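PDB 6D7Y: immune protein from Enterobacter cloacae, which probably protects the cell that makes it by binding and neutralising the toxic C-terminal tip of CdiA, a contact-dependent growth inhibition toxin. Local coordinates for residues E6-V12 with V94-L98; K27-D33 with V67-S73; S37-F41 with S55-F59. The contacts are given in a common frame with arbitrary orientation. Where two conformers were deposited one is given. Numbering follows the deposited sequence.

Interaction 1. Residues E6-V12 with V94-L98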
ATOM      1  N   GLU B   6       1.375  -8.882   1.126  1.00 20.08           N
ATOM      2  CA  GLU B   6       1.398  -7.451   1.103  1.00 21.30           C
ATOM      3  C   GLU B   6       2.409  -6.897   0.105  1.00 20.50           C
ATOM      4  O   GLU B   6       3.354  -7.574  -0.273  1.00 19.76           O
ATOM      5  CB  GLU B   6       1.630  -6.833   2.501  1.00 23.66           C
ATOM      6  CG  GLU B   6       3.035  -6.846   2.998  1.00 25.51           C
ATOM      7  CD  GLU B   6       3.233  -6.251   4.406  1.00 27.24           C
ATOM      8  OE1 GLU B   6       2.440  -5.404   4.898  1.00 29.24           O
ATOM      9  OE2 GLU B   6       4.235  -6.646   5.026  1.00 26.86           O
ATOM     10  N   VAL B   7       2.121  -5.694  -0.361  1.00 20.77           N
ATOM     11  CA  VAL B   7       3.030  -4.949  -1.230  1.00 21.09           C
ATOM     12  C   VAL B   7       3.266  -3.630  -0.513  1.00 21.56           C
ATOM     13  O   VAL B   7       2.367  -3.084   0.137  1.00 20.78           O
ATOM     14  CB  VAL B   7       2.547  -4.751  -2.682  1.00 21.97           C
ATOM     15  CG1 VAL B   7       2.374  -6.090  -3.375  1.00 21.72           C
ATOM     16  CG2 VAL B   7       1.274  -3.924  -2.747  1.00 22.57           C
ATOM     17  N   ILE B   8       4.486  -3.106  -0.650  1.00 21.87           N
ATOM     18  CA  ILE B   8       4.880  -1.901   0.034  1.00 23.09           C
ATOM     19  C   ILE B   8       5.580  -0.891  -0.872  1.00 24.13           C
ATOM     20  O   ILE B   8       6.448  -1.278  -1.678  1.00 23.84           O
ATOM     21  CB  ILE B   8       5.961  -2.231   1.117  1.00 23.54           C
ATOM     22  CG1 ILE B   8       5.495  -3.295   2.129  1.00 23.09           C
ATOM     23  CG2 ILE B   8       6.396  -0.974   1.865  1.00 24.51           C
ATOM     24  CD1 ILE B   8       4.412  -2.880   3.039  1.00 23.54           C
ATOM     25  N   PHE B   9       5.175   0.379  -0.742  1.00 25.31           N
ATOM     26  CA  PHE B   9       5.865   1.509  -1.399  1.00 27.56           C
ATOM     27  C   PHE B   9       6.697   2.044  -0.221  1.00 28.25           C
ATOM     28  O   PHE B   9       6.149   2.640   0.712  1.00 27.49           O
ATOM     29  CB  PHE B   9       4.914   2.597  -1.864  1.00 28.97           C
ATOM     30  CG  PHE B   9       3.923   2.183  -2.924  1.00 29.24           C
ATOM     31  CD1 PHE B   9       2.670   1.699  -2.568  1.00 29.30           C
ATOM     32  CD2 PHE B   9       4.207   2.356  -4.279  1.00 30.72           C
ATOM     33  CE1 PHE B   9       1.736   1.365  -3.540  1.00 29.87           C
ATOM     34  CE2 PHE B   9       3.278   2.019  -5.256  1.00 31.05           C
ATOM     35  CZ  PHE B   9       2.033   1.527  -4.880  1.00 30.51           C
ATOM     36  N   GLU B  10       8.014   1.817  -0.242  1.00 29.77           N
ATOM     37  CA  GLU B  10       8.880   2.218   0.868  1.00 31.32           C
ATOM     38  C   GLU B  10       9.564   3.550   0.607  1.00 33.13           C
ATOM     39  O   GLU B  10      10.109   3.749  -0.467  1.00 33.69           O
ATOM     40  CB  GLU B  10       9.956   1.180   1.086  1.00 32.15           C
ATOM     41  CG  GLU B  10      10.803   1.428   2.323  1.00 34.32           C
ATOM     42  CD  GLU B  10      11.936   0.441   2.453  1.00 35.42           C
ATOM     43  OE1 GLU B  10      12.620   0.211   1.453  1.00 37.95           O
ATOM     44  OE2 GLU B  10      12.155  -0.089   3.563  1.00 36.93           O
ATOM     45  N   GLY B  11       9.543   4.434   1.608  1.00 34.04           N
ATOM     46  CA  GLY B  11      10.179   5.757   1.504  1.00 36.40           C
ATOM     47  C   GLY B  11       9.545   6.625   0.437  1.00 37.45           C
ATOM     48  O   GLY B  11      10.199   7.059  -0.498  1.00 38.10           O
ATOM     49  N   VAL B  12       8.261   6.885   0.594  1.00 37.21           N
ATOM     50  CA  VAL B  12       7.515   7.681  -0.365  1.00 38.97           C
ATOM     51  C   VAL B  12       7.915   9.161  -0.235  1.00 41.66           C
ATOM     52  O   VAL B  12       8.300   9.623   0.846  1.00 42.36           O
ATOM     53  CB  VAL B  12       5.989   7.496  -0.144  1.00 38.07           C
ATOM     54  CG1 VAL B  12       5.169   8.320  -1.127  1.00 39.84           C
ATOM     55  CG2 VAL B  12       5.621   6.020  -0.249  1.00 36.58           C
ATOM     56  N   VAL B  94       8.249   7.731   5.242  1.00 36.91           N
ATOM     57  CA  VAL B  94       6.863   7.296   5.092  1.00 34.76           C
ATOM     58  C   VAL B  94       6.725   6.098   4.134  1.00 33.38           C
ATOM     59  O   VAL B  94       7.344   6.063   3.073  1.00 32.43           O
ATOM     60  CB  VAL B  94       5.988   8.453   4.566  1.00 35.51           C
ATOM     61  CG1 VAL B  94       4.551   7.994   4.312  1.00 34.44           C
ATOM     62  CG2 VAL B  94       6.005   9.616   5.549  1.00 36.47           C
ATOM     63  N   ASP B  95       5.903   5.121   4.530  1.00 30.53           N
ATOM     64  CA  ASP B  95       5.624   3.950   3.707  1.00 29.79           C
ATOM     65  C   ASP B  95       4.105   3.867   3.491  1.00 28.21           C
ATOM     66  O   ASP B  95       3.327   4.309   4.335  1.00 28.24           O
ATOM     67  CB  ASP B  95       6.016   2.638   4.395  1.00 29.56           C
ATOM     68  CG  ASP B  95       7.497   2.413   4.512  1.00 30.77           C
ATOM     69  OD1 ASP B  95       8.335   3.270   4.150  1.00 31.97           O
ATOM     70  OD2 ASP B  95       7.831   1.312   4.989  1.00 31.91           O
ATOM     71  N   VAL B  96       3.713   3.296   2.358  1.00 26.92           N
ATOM     72  CA  VAL B  96       2.321   3.057   2.013  1.00 25.81           C
ATOM     73  C   VAL B  96       2.265   1.563   1.720  1.00 24.02           C
ATOM     74  O   VAL B  96       3.008   1.069   0.889  1.00 24.71           O
ATOM     75  CB  VAL B  96       1.875   3.889   0.804  1.00 28.02           C
ATOM     76  CG1 VAL B  96       0.470   3.515   0.381  1.00 28.54           C
ATOM     77  CG2 VAL B  96       1.984   5.387   1.120  1.00 29.61           C
ATOM     78  N   GLY B  97       1.411   0.813   2.424  1.00 25.31           N
ATOM     79  CA  GLY B  97       1.346  -0.597   2.201  1.00 23.48           C
ATOM     80  C   GLY B  97      -0.058  -1.065   1.978  1.00 23.66           C
ATOM     81  O   GLY B  97      -0.985  -0.428   2.449  1.00 23.59           O
ATOM     82  N   LEU B  98      -0.181  -2.143   1.211  1.00 23.08           N
ATOM     83  CA  LEU B  98      -1.471  -2.790   0.908  1.00 24.48           C
ATOM     84  C   LEU B  98      -1.399  -4.242   1.339  1.00 23.26           C
ATOM     85  O   LEU B  98      -0.567  -4.995   0.817  1.00 21.18           O
ATOM     86  CB  LEU B  98      -1.798  -2.727  -0.585  1.00 25.68           C
ATOM     87  CG  LEU B  98      -2.220  -1.374  -1.179  1.00 28.68           C
ATOM     88  CD1 LEU B  98      -1.074  -0.374  -1.204  1.00 29.24           C
ATOM     89  CD2 LEU B  98      -2.730  -1.582  -2.599  1.00 30.53           C
TER
HETATM   90  O   HOH W   1       9.780   8.999   3.334  1.00 37.69           O
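Residues 6-12 and 94-98 form an antiparallel strand pair in the middle of the antiparallel sheet, where strand 93-102 meets the N-terminal strand 3-10. The short strand axes approach to 4.7 Å at 160°. Val-94 lies beside the loop that leaves strand 3-10. Val-94 O accepts a hydrogen bond from Val-12 N (2.8 Å). Val-94 N donates to water 1 (2.8 Å), and the same water donates to Val-12 O (3.0 Å). Asp-95 adds a side-chain bond: Asp-95 OD1 accepts a hydrogen bond from Gly-11 N (3.0 Å) and is also hydrogen-bonded to Tyr-90 OH. Gly-11 has a positive phi (64°), and after it Val-12 N reaches Val-94 O.

Val-96 forms a hydrogen-bonded pair with Phe-9. Val-96 N donates to Phe-9 O (3.0 Å), and Phe-9 N donates to Val-96 O (2.8 Å). Their side chains share the helix-covered face, where Phe-9 and Val-96 touch Ile-24 of helix 17-25 and Val-7 and Phe-9 touch helix 105-126. Gly-97 makes a non-hydrogen-bonded pair with Ile-8, with CA atoms 4.3 Å apart. Ile-8 CD1 lies 3.9 Å from Gly-97 CA, and a CB on residue 97 would clash with that methyl group. Leu-98 pairs with Val-7 through two bonds, Val-7 N to Leu-98 O (3.0 Å) and Leu-98 N to Val-7 O (2.9 Å). Its side chain lies on the same face as Phe-9 and Val-96, and Leu-98 CD1 meets the edge of the Phe-9 ring at CE1, 4.0 Å away.

Interaction 2. Residues K27-D33 with V67-S73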
ATOM      1  N   LYS B  27      -8.334   3.251  -8.007  0.50 43.07           N
ATOM      2  CA  LYS B  27      -8.406   1.893  -8.547  0.50 43.08           C
ATOM      3  C   LYS B  27      -9.363   1.010  -7.723  0.50 42.54           C
ATOM      4  O   LYS B  27      -9.571  -0.162  -8.051  0.50 43.45           O
ATOM      5  CB  LYS B  27      -6.993   1.299  -8.666  0.50 42.50           C
ATOM      6  CG  LYS B  27      -6.056   2.229  -9.446  0.50 43.71           C
ATOM      7  CD  LYS B  27      -4.648   1.676  -9.663  0.50 43.44           C
ATOM      8  CE  LYS B  27      -4.560   0.698 -10.829  0.50 43.82           C
ATOM      9  NZ  LYS B  27      -5.438  -0.483 -10.687  0.50 44.25           N
ATOM     10  N   SER B  28      -9.951   1.578  -6.665  1.00 42.39           N
ATOM     11  CA  SER B  28     -10.923   0.854  -5.840  1.00 41.46           C
ATOM     12  C   SER B  28     -12.349   1.349  -6.004  1.00 43.60           C
ATOM     13  O   SER B  28     -12.589   2.476  -6.450  1.00 43.77           O
ATOM     14  CB  SER B  28     -10.566   0.997  -4.382  1.00 40.88           C
ATOM     15  OG  SER B  28     -10.730   2.334  -3.930  1.00 42.61           O
ATOM     16  N   ASP B  29     -13.294   0.504  -5.593  1.00 43.49           N
ATOM     17  CA  ASP B  29     -14.714   0.850  -5.653  1.00 45.24           C
ATOM     18  C   ASP B  29     -15.082   1.785  -4.512  1.00 45.24           C
ATOM     19  O   ASP B  29     -15.822   2.741  -4.715  1.00 45.68           O
ATOM     20  CB  ASP B  29     -15.591  -0.394  -5.622  1.00 46.44           C
ATOM     21  CG  ASP B  29     -15.476  -1.228  -6.882  1.00 47.27           C
ATOM     22  OD1 ASP B  29     -14.864  -0.772  -7.862  1.00 47.62           O
ATOM     23  OD2 ASP B  29     -16.030  -2.347  -6.895  1.00 48.35           O
ATOM     24  N   ARG B  30     -14.577   1.508  -3.314  1.00 43.79           N
ATOM     25  CA  ARG B  30     -14.859   2.354  -2.160  1.00 45.58           C
ATOM     26  C   ARG B  30     -13.884   2.139  -1.024  1.00 43.52           C
ATOM     27  O   ARG B  30     -13.175   1.139  -0.994  1.00 40.36           O
ATOM     28  CB  ARG B  30     -16.310   2.144  -1.677  1.00 49.80           C
ATOM     29  CG  ARG B  30     -16.743   0.694  -1.549  1.00 51.41           C
ATOM     30  CD  ARG B  30     -18.204   0.607  -1.115  1.00 55.76           C
ATOM     31  NE  ARG B  30     -18.360   1.076   0.264  1.00 58.96           N
ATOM     32  CZ  ARG B  30     -18.271   0.307   1.357  1.00 60.21           C
ATOM     33  NH1 ARG B  30     -18.411   0.856   2.563  1.00 62.02           N
ATOM     34  NH2 ARG B  30     -18.040  -1.005   1.272  1.00 61.73           N
ATOM     35  N   ILE B  31     -13.837   3.110  -0.111  1.00 44.11           N
ATOM     36  CA  ILE B  31     -12.977   3.029   1.066  1.00 43.27           C
ATOM     37  C   ILE B  31     -13.777   3.345   2.296  1.00 44.75           C
ATOM     38  O   ILE B  31     -14.713   4.152   2.262  1.00 45.75           O
ATOM     39  CB  ILE B  31     -11.728   3.936   1.011  1.00 42.38           C
ATOM     40  CG1 ILE B  31     -12.070   5.426   1.083  1.00 44.43           C
ATOM     41  CG2 ILE B  31     -10.906   3.619  -0.223  1.00 42.14           C
ATOM     42  CD1 ILE B  31     -10.835   6.301   1.106  1.00 44.33           C
ATOM     43  N   PHE B  32     -13.385   2.710   3.385  1.00 45.50           N
ATOM     44  CA  PHE B  32     -14.071   2.832   4.655  1.00 49.37           C
ATOM     45  C   PHE B  32     -13.169   2.333   5.765  1.00 49.43           C
ATOM     46  O   PHE B  32     -12.019   1.932   5.521  1.00 47.30           O
ATOM     47  CB  PHE B  32     -15.354   1.997   4.612  1.00 52.04           C
ATOM     48  CG  PHE B  32     -15.123   0.571   4.227  1.00 51.41           C
ATOM     49  CD1 PHE B  32     -15.066   0.210   2.889  1.00 52.38           C
ATOM     50  CD2 PHE B  32     -14.945  -0.409   5.194  1.00 52.53           C
ATOM     51  CE1 PHE B  32     -14.835  -1.101   2.517  1.00 53.69           C
ATOM     52  CE2 PHE B  32     -14.723  -1.726   4.830  1.00 52.45           C
ATOM     53  CZ  PHE B  32     -14.660  -2.074   3.488  1.00 53.79           C
ATOM     54  N   ASP B  33     -13.704   2.351   6.976  1.00 51.03           N
ATOM     55  CA  ASP B  33     -12.986   1.915   8.175  1.00 52.63           C
ATOM     56  C   ASP B  33     -11.657   2.665   8.373  1.00 50.14           C
ATOM     57  O   ASP B  33     -10.600   2.062   8.498  1.00 45.33           O
ATOM     58  CB  ASP B  33     -12.758   0.396   8.159  1.00 54.49           C
ATOM     59  CG  ASP B  33     -12.250  -0.134   9.497  1.00 55.42           C
ATOM     60  OD1 ASP B  33     -12.562   0.469  10.548  1.00 60.04           O
ATOM     61  OD2 ASP B  33     -11.554  -1.162   9.495  1.00 55.81           O
ATOM     62  N   VAL B  67      -6.979   2.206   6.294  1.00 31.34           N
ATOM     63  CA  VAL B  67      -8.294   2.267   5.724  1.00 33.29           C
ATOM     64  C   VAL B  67      -8.541   0.996   4.943  1.00 31.80           C
ATOM     65  O   VAL B  67      -7.622   0.447   4.338  1.00 30.72           O
ATOM     66  CB  VAL B  67      -8.442   3.533   4.830  1.00 36.55           C
ATOM     67  CG1 VAL B  67      -7.413   3.565   3.731  1.00 36.98           C
ATOM     68  CG2 VAL B  67      -9.823   3.636   4.232  1.00 39.25           C
ATOM     69  N   SER B  68      -9.767   0.488   5.011  1.00 32.81           N
ATOM     70  CA  SER B  68     -10.130  -0.685   4.243  1.00 33.44           C
ATOM     71  C   SER B  68     -10.615  -0.200   2.892  1.00 33.72           C
ATOM     72  O   SER B  68     -11.316   0.818   2.793  1.00 34.66           O
ATOM     73  CB  SER B  68     -11.205  -1.526   4.947  1.00 36.51           C
ATOM     74  OG  SER B  68     -10.679  -2.085   6.132  1.00 36.94           O
HETATM   75  N   MSE B  69     -10.252  -0.938   1.861  0.50 33.66           N
HETATM   76  CA  MSE B  69     -10.599  -0.595   0.505  0.50 35.69           C
HETATM   77  C   MSE B  69     -11.311  -1.783  -0.041  0.50 35.75           C
HETATM   78  O   MSE B  69     -10.928  -2.911   0.245  0.50 34.83           O
HETATM   79  CB  MSE B  69      -9.259  -0.304  -0.198  0.50 36.74           C
HETATM   80  CG  MSE B  69      -9.382   0.026  -1.676  0.50 39.70           C
HETATM   81 SE   MSE B  69      -7.737   0.859  -2.435  0.50 45.28          SE
HETATM   82  CE  MSE B  69      -7.756   2.468  -1.293  0.50 44.34           C
ATOM     83  N   GLU B  70     -12.399  -1.555  -0.770  1.00 36.46           N
ATOM     84  CA  GLU B  70     -13.135  -2.632  -1.421  1.00 38.65           C
ATOM     85  C   GLU B  70     -13.064  -2.483  -2.928  1.00 38.82           C
ATOM     86  O   GLU B  70     -13.168  -1.359  -3.458  1.00 38.76           O
ATOM     87  CB  GLU B  70     -14.603  -2.622  -0.984  1.00 42.45           C
ATOM     88  CG  GLU B  70     -15.455  -3.635  -1.729  1.00 47.66           C
ATOM     89  CD  GLU B  70     -16.904  -3.596  -1.319  1.00 53.40           C
ATOM     90  OE1 GLU B  70     -17.197  -3.202  -0.165  1.00 58.63           O
ATOM     91  OE2 GLU B  70     -17.751  -3.976  -2.152  1.00 60.08           O
ATOM     92  N   GLY B  71     -12.926  -3.619  -3.609  1.00 38.55           N
ATOM     93  CA  GLY B  71     -12.898  -3.670  -5.065  1.00 40.01           C
ATOM     94  C   GLY B  71     -11.684  -2.981  -5.657  1.00 39.93           C
ATOM     95  O   GLY B  71     -11.824  -2.096  -6.487  1.00 41.03           O
ATOM     96  N   PHE B  72     -10.495  -3.391  -5.232  1.00 37.45           N
ATOM     97  CA  PHE B  72      -9.261  -2.788  -5.730  1.00 37.66           C
ATOM     98  C   PHE B  72      -8.785  -3.520  -6.979  1.00 39.49           C
ATOM     99  O   PHE B  72      -8.489  -4.699  -6.907  1.00 38.27           O
ATOM    100  CB  PHE B  72      -8.164  -2.851  -4.663  1.00 36.03           C
ATOM    101  CG  PHE B  72      -6.881  -2.221  -5.101  1.00 36.06           C
ATOM    102  CD1 PHE B  72      -6.714  -0.845  -5.025  1.00 37.37           C
ATOM    103  CD2 PHE B  72      -5.850  -2.990  -5.634  1.00 36.44           C
ATOM    104  CE1 PHE B  72      -5.540  -0.245  -5.450  1.00 37.54           C
ATOM    105  CE2 PHE B  72      -4.671  -2.392  -6.056  1.00 36.27           C
ATOM    106  CZ  PHE B  72      -4.516  -1.021  -5.966  1.00 37.20           C
ATOM    107  N   SER B  73      -8.730  -2.827  -8.119  1.00 42.24           N
ATOM    108  CA  SER B  73      -8.276  -3.448  -9.368  1.00 45.03           C
ATOM    109  C   SER B  73      -6.783  -3.195  -9.473  1.00 45.20           C
ATOM    110  O   SER B  73      -6.342  -2.056  -9.382  1.00 44.83           O
ATOM    111  CB  SER B  73      -9.007  -2.867 -10.581  1.00 49.31           C
ATOM    112  OG  SER B  73      -8.764  -1.480 -10.702  1.00 50.19           O
TER
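Phe-32 lays its ring over Ser-68, whose CB sits 3.9 Å from the ring centroid in a CH-pi contact. The two residues are a hydrogen-bonded pair of an antiparallel ladder that joins the outermost strand 30-36 to strand 63-75. Phe-32 N donates to Ser-68 O (2.9 Å), and Ser-68 N donates to Phe-32 O (2.7 Å). The Phe-32 ring also reaches Glu-70, with CE1 3.8 Å from CB. On this same face Arg-30 NH2 makes a salt bridge to Glu-70 OE1 at 2.8 Å. Ile-31 points to the other face with Met-69, a selenomethionine. Ile-31 CG2 is 3.5 Å from Met-69 CE, and Ile-31 CB is 3.8 Å from Val-67 CG2. Helix 17-25 touches Ile-31 and Met-69 there.

A classic beta bulge follows: Asp-29 and Arg-30 both face Glu-70. Glu-70 O accepts hydrogen bonds from Asp-29 N (2.8 Å) and Arg-30 N (3.2 Å), while Glu-70 N donates to Arg-30 O at 2.8 Å. Strand 63-75 turns a corner at Glu-70 and Gly-71. Gly-71 has positive phi (66°), and a CB there would clash with Asp-29 OD2. The Asp-29 carboxylate has its salt bridge with Lys-79. Past the corner, Lys-27 O accepts hydrogen bonds from both Ser-73 N (2.8 Å) and Ser-73 OG (3.1 Å).

Interaction 3. Residues S37-F41 with S55-F59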
ATOM      1  N   SER B  37      -3.510   5.809  14.797  1.00 38.87           N
ATOM      2  CA  SER B  37      -2.791   5.575  16.073  1.00 39.96           C
ATOM      3  C   SER B  37      -2.924   6.730  17.094  1.00 42.55           C
ATOM      4  O   SER B  37      -2.585   6.564  18.260  1.00 42.74           O
ATOM      5  CB  SER B  37      -1.326   5.189  15.844  1.00 37.89           C
ATOM      6  OG  SER B  37      -0.639   6.145  15.073  1.00 36.47           O
ATOM      7  N   GLU B  38      -3.329   7.900  16.622  1.00 47.94           N
ATOM      8  CA  GLU B  38      -3.669   9.053  17.486  1.00 55.97           C
ATOM      9  C   GLU B  38      -4.780   9.762  16.735  1.00 61.84           C
ATOM     10  O   GLU B  38      -4.723   9.837  15.509  1.00 64.37           O
ATOM     11  CB  GLU B  38      -2.529  10.049  17.780  1.00 57.27           C
ATOM     12  CG  GLU B  38      -1.574   9.704  18.927  1.00 56.55           C
ATOM     13  CD  GLU B  38      -0.354   8.918  18.518  1.00 55.97           C
ATOM     14  OE1 GLU B  38       0.205   8.199  19.373  1.00 57.00           O
ATOM     15  OE2 GLU B  38       0.063   9.031  17.352  1.00 59.58           O
ATOM     16  N   ASP B  39      -5.799  10.252  17.439  1.00 71.76           N
ATOM     17  CA  ASP B  39      -6.897  10.954  16.762  1.00 79.81           C
ATOM     18  C   ASP B  39      -6.380  12.320  16.282  1.00 83.00           C
ATOM     19  O   ASP B  39      -6.516  13.340  16.968  1.00 84.44           O
ATOM     20  CB  ASP B  39      -8.132  11.093  17.663  1.00 84.55           C
ATOM     21  CG  ASP B  39      -9.348  11.632  16.911  1.00 87.84           C
ATOM     22  OD1 ASP B  39      -9.337  11.622  15.660  1.00 87.79           O
ATOM     23  OD2 ASP B  39     -10.322  12.053  17.572  1.00 94.64           O
ATOM     24  N   PHE B  40      -5.777  12.302  15.094  1.00 84.55           N
ATOM     25  CA  PHE B  40      -5.177  13.486  14.480  1.00 85.85           C
ATOM     26  C   PHE B  40      -6.096  14.149  13.460  1.00 90.51           C
ATOM     27  O   PHE B  40      -5.883  15.315  13.115  1.00 96.19           O
ATOM     28  CB  PHE B  40      -3.834  13.126  13.802  1.00 81.92           C
ATOM     29  CG  PHE B  40      -3.978  12.401  12.480  1.00 80.07           C
ATOM     30  CD1 PHE B  40      -4.188  11.021  12.426  1.00 79.21           C
ATOM     31  CD2 PHE B  40      -3.875  13.099  11.279  1.00 80.00           C
ATOM     32  CE1 PHE B  40      -4.317  10.360  11.209  1.00 76.77           C
ATOM     33  CE2 PHE B  40      -4.002  12.441  10.058  1.00 80.55           C
ATOM     34  CZ  PHE B  40      -4.222  11.068  10.024  1.00 77.75           C
ATOM     35  N   PHE B  41      -7.106  13.421  12.973  1.00 92.01           N
ATOM     36  CA  PHE B  41      -8.001  13.985  11.967  1.00 93.94           C
ATOM     37  C   PHE B  41      -9.399  13.369  12.092  1.00 88.38           C
ATOM     38  O   PHE B  41      -9.970  12.873  11.116  1.00 80.66           O
ATOM     39  CB  PHE B  41      -7.380  13.749  10.581  1.00100.47           C
ATOM     40  CG  PHE B  41      -7.782  14.756   9.546  1.00105.98           C
ATOM     41  CD1 PHE B  41      -7.242  16.039   9.585  1.00110.25           C
ATOM     42  CD2 PHE B  41      -8.632  14.422   8.500  1.00107.98           C
ATOM     43  CE1 PHE B  41      -7.579  16.985   8.632  1.00115.12           C
ATOM     44  CE2 PHE B  41      -8.966  15.365   7.537  1.00113.27           C
ATOM     45  CZ  PHE B  41      -8.441  16.649   7.606  1.00114.47           C
ATOM     46  N   SER B  55      -1.855  17.268   7.835  1.00 52.76           N
ATOM     47  CA  SER B  55      -1.912  17.074   9.288  1.00 52.34           C
ATOM     48  C   SER B  55      -1.131  15.840   9.678  1.00 48.15           C
ATOM     49  O   SER B  55      -0.428  15.842  10.675  1.00 48.83           O
ATOM     50  CB  SER B  55      -3.354  16.915   9.763  1.00 52.72           C
ATOM     51  OG  SER B  55      -4.074  18.094   9.512  1.00 57.14           O
ATOM     52  N   PHE B  56      -1.277  14.783   8.891  1.00 46.28           N
ATOM     53  CA  PHE B  56      -0.551  13.530   9.128  1.00 43.60           C
ATOM     54  C   PHE B  56       0.960  13.794   9.117  1.00 43.17           C
ATOM     55  O   PHE B  56       1.670  13.382  10.032  1.00 41.37           O
ATOM     56  CB  PHE B  56      -0.956  12.488   8.074  1.00 42.63           C
ATOM     57  CG  PHE B  56      -0.116  11.240   8.078  1.00 40.59           C
ATOM     58  CD1 PHE B  56      -0.350  10.227   9.001  1.00 40.64           C
ATOM     59  CD2 PHE B  56       0.890  11.067   7.140  1.00 40.92           C
ATOM     60  CE1 PHE B  56       0.421   9.069   9.002  1.00 39.26           C
ATOM     61  CE2 PHE B  56       1.666   9.914   7.134  1.00 40.78           C
ATOM     62  CZ  PHE B  56       1.433   8.915   8.068  1.00 39.26           C
ATOM     63  N   LEU B  57       1.423  14.525   8.105  1.00 44.29           N
ATOM     64  CA  LEU B  57       2.846  14.841   7.959  1.00 45.63           C
ATOM     65  C   LEU B  57       3.378  15.823   8.991  1.00 48.71           C
ATOM     66  O   LEU B  57       4.552  15.772   9.339  1.00 50.73           O
ATOM     67  CB  LEU B  57       3.135  15.361   6.559  1.00 46.00           C
ATOM     68  CG  LEU B  57       2.876  14.344   5.454  1.00 44.74           C
ATOM     69  CD1 LEU B  57       2.984  15.012   4.099  1.00 46.44           C
ATOM     70  CD2 LEU B  57       3.802  13.129   5.561  1.00 42.68           C
ATOM     71  N   GLY B  58       2.522  16.714   9.476  1.00 50.99           N
ATOM     72  CA  GLY B  58       2.937  17.700  10.472  1.00 53.66           C
ATOM     73  C   GLY B  58       2.891  17.187  11.899  1.00 53.93           C
ATOM     74  O   GLY B  58       3.322  17.885  12.813  1.00 55.84           O
ATOM     75  N   PHE B  59       2.385  15.969  12.099  1.00 52.16           N
ATOM     76  CA  PHE B  59       2.270  15.414  13.449  1.00 53.52           C
ATOM     77  C   PHE B  59       3.630  15.202  14.108  1.00 53.75           C
ATOM     78  O   PHE B  59       4.524  14.592  13.524  1.00 52.75           O
ATOM     79  CB  PHE B  59       1.482  14.098  13.435  1.00 51.70           C
ATOM     80  CG  PHE B  59       1.128  13.588  14.808  1.00 53.67           C
ATOM     81  CD1 PHE B  59       0.014  14.095  15.486  1.00 55.76           C
ATOM     82  CD2 PHE B  59       1.884  12.597  15.420  1.00 52.53           C
ATOM     83  CE1 PHE B  59      -0.323  13.628  16.750  1.00 56.44           C
ATOM     84  CE2 PHE B  59       1.550  12.126  16.681  1.00 53.70           C
ATOM     85  CZ  PHE B  59       0.446  12.642  17.348  1.00 55.66           C
TER
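This is a mainly apolar surface contact between the loop after strand 30-36 and the C-terminal end of helix 50-58. Side chains make it, mostly aromatic ones, and the two segments bury 285 Å² together. Phe-40 has the most area covered, 84 Å². Its CE2 lies 3.6 Å from Phe-56 CB, and the edge of its ring meets Ser-55, with CD2 4.1 Å from CB. The Phe-40 and Phe-56 rings meet obliquely, with centroids 6.0 Å apart and planes at 56°. Asp-39 is the centre of an inverse gamma turn that runs from Glu-38 to Phe-40, with a weak hydrogen bond from Phe-40 N to Glu-38 O (2.7 Å). Helix 50-58 is part of the connection between neighbouring antiparallel strands 30-36 and 63-75. Leu-63, at the start of the latter, touches both Phe-40 and Phe-56, and Phe-56 also packs edge-to-face on Phe-65. Beyond the helix, Phe-59 CD1 approaches Phe-40 CB at 4.3 Å. Glu-38 OE2 lies 3.5 Å from Phe-59 CE2.

How the interactions relate
Interactions 1 and 2 belong to the same antiparallel sheet. Interaction 1 joins two inner strands, and interaction 2 joins an outermost strand to its neighbour. Their centres are 16 Å apart, and they touch where Leu-98 CD2 packs 3.9 Å from Phe-72 CZ. Helix 17-25 covers side chains of both: Ile-24 meets Phe-9 and Val-96 of the first, and Met-69 and Phe-72 of the second. Interaction 3 is centred 18 Å from interaction 1 and touches it through Val-94 CG2 and Leu-57 CD2, 4.1 Å apart. It is 21 Å from interaction 2, centre to centre. The contacts nest in sequence: 3 inside the loop closed by 2, and 2 inside that closed by 1.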